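Long-range contact in RctB replication initiator protein (PDB 5UBE), which probably binds origin DNA through a helix-turn-helix domain to initiate replication of the second chromosome of Vibrio cholerae: residues K10-F21 with F101-H112. Sequence-based numbering, arbitrary orientation.
Sequences KLPRTHKDGHLF and FEEGLAGKTMLH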
loop_
_atom_site.group_PDB
_atom_site.type_symbol
_atom_site.label_atom_id
_atom_site.label_comp_id
_atom_site.label_asym_id
_atom_site.label_seq_id
_atom_site.Cartn_x
_atom_site.Cartn_y
_atom_site.Cartn_z
ATOM N N LYS A 10 5.961 10.119 10.939
ATOM C CA LYS A 10 7.075 10.368 11.839
ATOM C C LYS A 10 8.323 9.619 11.387
ATOM O O LYS A 10 8.256 8.642 10.633
ATOM C CB LYS A 10 6.714 9.968 13.271
ATOM C CG LYS A 10 5.444 10.627 13.790
ATOM C CD LYS A 10 5.210 10.328 15.267
ATOM C CE LYS A 10 6.073 11.206 16.160
ATOM N NZ LYS A 10 5.718 12.649 16.024
ATOM N N LEU A 11 9.472 10.112 11.856
ATOM C CA LEU A 11 10.755 9.485 11.597
ATOM C C LEU A 11 10.748 8.051 12.123
ATOM O O LEU A 11 9.971 7.716 13.018
ATOM C CB LEU A 11 11.872 10.295 12.257
ATOM C CG LEU A 11 12.336 11.557 11.521
ATOM C CD1 LEU A 11 12.577 11.263 10.041
ATOM C CD2 LEU A 11 11.374 12.725 11.687
ATOM N N PRO A 12 11.610 7.175 11.582
ATOM C CA PRO A 12 12.670 7.401 10.593
ATOM C C PRO A 12 12.200 7.500 9.129
ATOM O O PRO A 12 13.054 7.681 8.253
ATOM C CB PRO A 12 13.565 6.176 10.782
ATOM C CG PRO A 12 12.613 5.099 11.187
ATOM C CD PRO A 12 11.561 5.769 12.024
ATOM N N ARG A 13 10.893 7.386 8.873
ATOM C CA ARG A 13 10.378 7.505 7.513
ATOM C C ARG A 13 10.723 8.867 6.925
ATOM O O ARG A 13 10.707 9.880 7.629
ATOM C CB ARG A 13 8.859 7.310 7.500
ATOM C CG ARG A 13 8.392 6.006 8.123
ATOM C CD ARG A 13 7.946 5.025 7.072
ATOM N NE ARG A 13 7.372 3.815 7.652
ATOM C CZ ARG A 13 7.705 2.582 7.278
ATOM N NH1 ARG A 13 8.595 2.393 6.311
ATOM N NH2 ARG A 13 7.137 1.536 7.861
ATOM N N THR A 14 11.064 8.874 5.628
ATOM C CA THR A 14 11.349 10.079 4.847
ATOM C C THR A 14 10.797 9.890 3.439
ATOM O O THR A 14 10.155 8.879 3.132
ATOM C CB THR A 14 12.855 10.384 4.745
ATOM O OG1 THR A 14 13.474 9.434 3.864
ATOM C CG2 THR A 14 13.533 10.338 6.107
ATOM N N HIS A 15 11.075 10.864 2.564
ATOM C CA HIS A 15 10.613 10.763 1.180
ATOM C C HIS A 15 11.210 9.549 0.486
ATOM O O HIS A 15 10.561 8.941 -0.370
ATOM C CB HIS A 15 10.968 12.028 0.393
ATOM C CG HIS A 15 10.217 13.250 0.824
ATOM N ND1 HIS A 15 9.085 13.697 0.179
ATOM C CD2 HIS A 15 10.448 14.129 1.829
ATOM C CE1 HIS A 15 8.646 14.793 0.771
ATOM N NE2 HIS A 15 9.456 15.077 1.777
ATOM N N LYS A 16 12.441 9.190 0.848
ATOM C CA LYS A 16 13.115 8.019 0.302
ATOM C C LYS A 16 12.303 6.737 0.481
ATOM O O LYS A 16 12.493 5.780 -0.279
ATOM C CB LYS A 16 14.499 7.886 0.963
ATOM C CG LYS A 16 15.442 6.885 0.305
ATOM C CD LYS A 16 16.737 6.764 1.092
ATOM C CE LYS A 16 17.533 5.531 0.684
ATOM N NZ LYS A 16 18.743 5.326 1.547
ATOM N N ASP A 17 11.393 6.688 1.455
ATOM C CA ASP A 17 10.597 5.477 1.622
ATOM C C ASP A 17 9.631 5.274 0.461
ATOM O O ASP A 17 9.236 4.136 0.178
ATOM C CB ASP A 17 9.842 5.522 2.955
ATOM C CG ASP A 17 10.781 5.448 4.162
ATOM O OD1 ASP A 17 11.469 6.452 4.439
ATOM O OD2 ASP A 17 10.833 4.388 4.830
ATOM N N GLY A 18 9.257 6.352 -0.229
ATOM C CA GLY A 18 8.300 6.260 -1.308
ATOM C C GLY A 18 6.867 6.285 -0.802
ATOM O O GLY A 18 6.557 6.759 0.299
ATOM N N HIS A 19 5.981 5.746 -1.625
ATOM C CA HIS A 19 4.584 5.686 -1.249
ATOM C C HIS A 19 4.398 4.737 -0.069
ATOM O O HIS A 19 5.196 3.824 0.149
ATOM C CB HIS A 19 3.726 5.244 -2.435
ATOM C CG HIS A 19 3.443 6.339 -3.414
ATOM N ND1 HIS A 19 2.778 6.123 -4.603
ATOM C CD2 HIS A 19 3.727 7.662 -3.378
ATOM C CE1 HIS A 19 2.664 7.265 -5.255
ATOM N NE2 HIS A 19 3.233 8.214 -4.534
ATOM N N LEU A 20 3.313 4.954 0.682
ATOM C CA LEU A 20 3.075 4.299 1.961
ATOM C C LEU A 20 1.742 3.561 1.969
ATOM O O LEU A 20 0.756 4.022 1.390
ATOM C CB LEU A 20 3.071 5.322 3.094
ATOM C CG LEU A 20 4.369 6.077 3.355
ATOM C CD1 LEU A 20 4.225 6.981 4.571
ATOM C CD2 LEU A 20 5.495 5.093 3.557
ATOM N N PHE A 21 1.717 2.422 2.663
ATOM C CA PHE A 21 0.527 1.593 2.808
ATOM C C PHE A 21 0.201 1.420 4.283
ATOM O O PHE A 21 1.048 0.974 5.063
ATOM C CB PHE A 21 0.731 0.220 2.174
ATOM C CG PHE A 21 0.975 0.275 0.702
ATOM C CD1 PHE A 21 -0.085 0.256 -0.187
ATOM C CD2 PHE A 21 2.265 0.374 0.206
ATOM C CE1 PHE A 21 0.149 0.319 -1.554
ATOM C CE2 PHE A 21 2.501 0.436 -1.153
ATOM C CZ PHE A 21 1.461 0.409 -2.029
ATOM N N PHE A 101 5.105 15.014 6.431
ATOM C CA PHE A 101 5.967 14.621 7.540
ATOM C C PHE A 101 5.931 15.654 8.657
ATOM O O PHE A 101 5.883 15.287 9.835
ATOM C CB PHE A 101 7.396 14.404 7.038
ATOM C CG PHE A 101 7.482 13.441 5.881
ATOM C CD1 PHE A 101 7.312 13.882 4.581
ATOM C CD2 PHE A 101 7.720 12.091 6.100
ATOM C CE1 PHE A 101 7.381 12.993 3.515
ATOM C CE2 PHE A 101 7.791 11.201 5.043
ATOM C CZ PHE A 101 7.622 11.651 3.751
ATOM N N GLU A 102 5.954 16.940 8.289
ATOM C CA GLU A 102 5.653 18.067 9.184
ATOM C C GLU A 102 6.445 18.023 10.489
ATOM O O GLU A 102 6.008 18.552 11.514
ATOM C CB GLU A 102 4.152 18.151 9.474
ATOM C CG GLU A 102 3.335 18.807 8.366
ATOM C CD GLU A 102 1.841 18.753 8.635
ATOM O OE1 GLU A 102 1.421 17.944 9.490
ATOM O OE2 GLU A 102 1.087 19.521 7.996
ATOM N N GLU A 103 7.619 17.404 10.465
ATOM C CA GLU A 103 8.536 17.403 11.601
ATOM C C GLU A 103 9.856 18.008 11.139
ATOM O O GLU A 103 10.892 17.336 11.112
ATOM C CB GLU A 103 8.717 15.987 12.163
ATOM C CG GLU A 103 7.474 15.452 12.854
ATOM C CD GLU A 103 7.685 14.093 13.496
ATOM O OE1 GLU A 103 8.722 13.451 13.221
ATOM O OE2 GLU A 103 6.809 13.670 14.283
ATOM N N GLY A 104 9.811 19.287 10.774
ATOM C CA GLY A 104 10.963 19.920 10.168
ATOM C C GLY A 104 11.312 19.378 8.805
ATOM O O GLY A 104 12.467 19.491 8.379
ATOM N N LEU A 105 10.344 18.783 8.109
ATOM C CA LEU A 105 10.566 18.208 6.786
ATOM C C LEU A 105 9.381 18.553 5.898
ATOM O O LEU A 105 8.261 18.094 6.145
ATOM C CB LEU A 105 10.761 16.690 6.867
ATOM C CG LEU A 105 11.019 15.957 5.547
ATOM C CD1 LEU A 105 12.030 16.709 4.690
ATOM C CD2 LEU A 105 11.477 14.525 5.803
ATOM N N ALA A 106 9.628 19.362 4.872
ATOM C CA ALA A 106 8.585 19.751 3.938
ATOM C C ALA A 106 8.284 18.604 2.974
ATOM O O ALA A 106 8.921 17.547 3.001
ATOM C CB ALA A 106 8.996 21.013 3.183
ATOM N N GLY A 107 7.298 18.818 2.106
ATOM C CA GLY A 107 6.951 17.853 1.087
ATOM C C GLY A 107 5.907 16.850 1.546
ATOM O O GLY A 107 5.602 16.703 2.732
ATOM N N LYS A 108 5.347 16.143 0.567
ATOM C CA LYS A 108 4.316 15.146 0.818
ATOM C C LYS A 108 4.667 13.840 0.113
ATOM O O LYS A 108 5.538 13.790 -0.764
ATOM C CB LYS A 108 2.933 15.624 0.346
ATOM C CG LYS A 108 2.519 16.998 0.847
ATOM C CD LYS A 108 1.093 17.313 0.415
ATOM C CE LYS A 108 0.659 18.702 0.854
ATOM N NZ LYS A 108 -0.787 18.933 0.573
ATOM N N THR A 109 3.983 12.775 0.535
ATOM C CA THR A 109 3.969 11.481 -0.150
ATOM C C THR A 109 2.518 11.006 -0.171
ATOM O O THR A 109 1.616 11.730 0.263
ATOM C CB THR A 109 4.906 10.468 0.528
ATOM O OG1 THR A 109 4.487 10.250 1.881
ATOM C CG2 THR A 109 6.335 10.979 0.521
ATOM N N MET A 110 2.282 9.785 -0.660
ATOM C CA MET A 110 0.935 9.220 -0.751
ATOM C C MET A 110 0.737 8.101 0.269
ATOM O O MET A 110 1.541 7.163 0.340
ATOM C CB MET A 110 0.648 8.676 -2.151
ATOM C CG MET A 110 -0.206 9.589 -3.010
ATOM S SD MET A 110 -1.738 10.099 -2.224
ATOM C CE MET A 110 -2.349 11.230 -3.478
ATOM N N LEU A 111 -0.341 8.192 1.040
ATOM C CA LEU A 111 -0.745 7.118 1.935
ATOM C C LEU A 111 -1.905 6.359 1.307
ATOM O O LEU A 111 -2.816 6.963 0.739
ATOM C CB LEU A 111 -1.149 7.659 3.307
ATOM C CG LEU A 111 -1.509 6.591 4.340
ATOM C CD1 LEU A 111 -0.301 5.710 4.626
ATOM C CD2 LEU A 111 -2.035 7.240 5.611
ATOM N N HIS A 112 -1.864 5.036 1.407
ATOM C CA HIS A 112 -2.856 4.178 0.773
ATOM C C HIS A 112 -3.476 3.302 1.840
ATOM O O HIS A 112 -2.761 2.601 2.564
ATOM C CB HIS A 112 -2.225 3.334 -0.337
ATOM C CG HIS A 112 -1.600 4.165 -1.402
ATOM N ND1 HIS A 112 -2.183 4.362 -2.635
ATOM C CD2 HIS A 112 -0.476 4.916 -1.389
ATOM C CE1 HIS A 112 -1.424 5.172 -3.351
ATOM N NE2 HIS A 112 -0.383 5.525 -2.619
#
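His15 projects from a short 3-10 turn into the hairpin loop that leads up to strand 108-114. Its NE2 donates a hydrogen bond of 2.8 Å to Ala106 O; the acceptor lies nearly in the imidazole plane, which helps to fix the ring's rotation. The ring's edge meets Gly107, whose lack of a side chain lets His15 CE1 come within 3.5 Å of Gly107 CA. Phe101 brings CE1 over the centre of one face of this ring, the planes inclined at 46°; being flat, it can also lie against the Thr14 backbone while touching Ile9. The turn is braced by Asp17, whose OD1 accepts a hydrogen bond from Thr14 N at 2.7 Å; OD2 forms a salt bridge with a weak hydrogen bond from Arg13 NH1, and Arg13 also bridges to Asp60.

Farther along, the flat His19 ring offers a face to the hydrogens of Met110 CB, 3.6 Å from the centroid, in a CH-pi contact. The rings of His19 and Phe21 both lie obliquely to that of His112, forming an aromatic cluster against Leu85 of helix 78-91. On the other sheet face, buried leucines join apolar groups: Leu111's second torsion (63°) directs CD1 to Leu20 CB at 3.7 Å. Leu20 N donates a hydrogen bond to Met110 O and Leu20 O accepts one from His112 N, pairing parallel strands central to the domain's mixed four-stranded sheet.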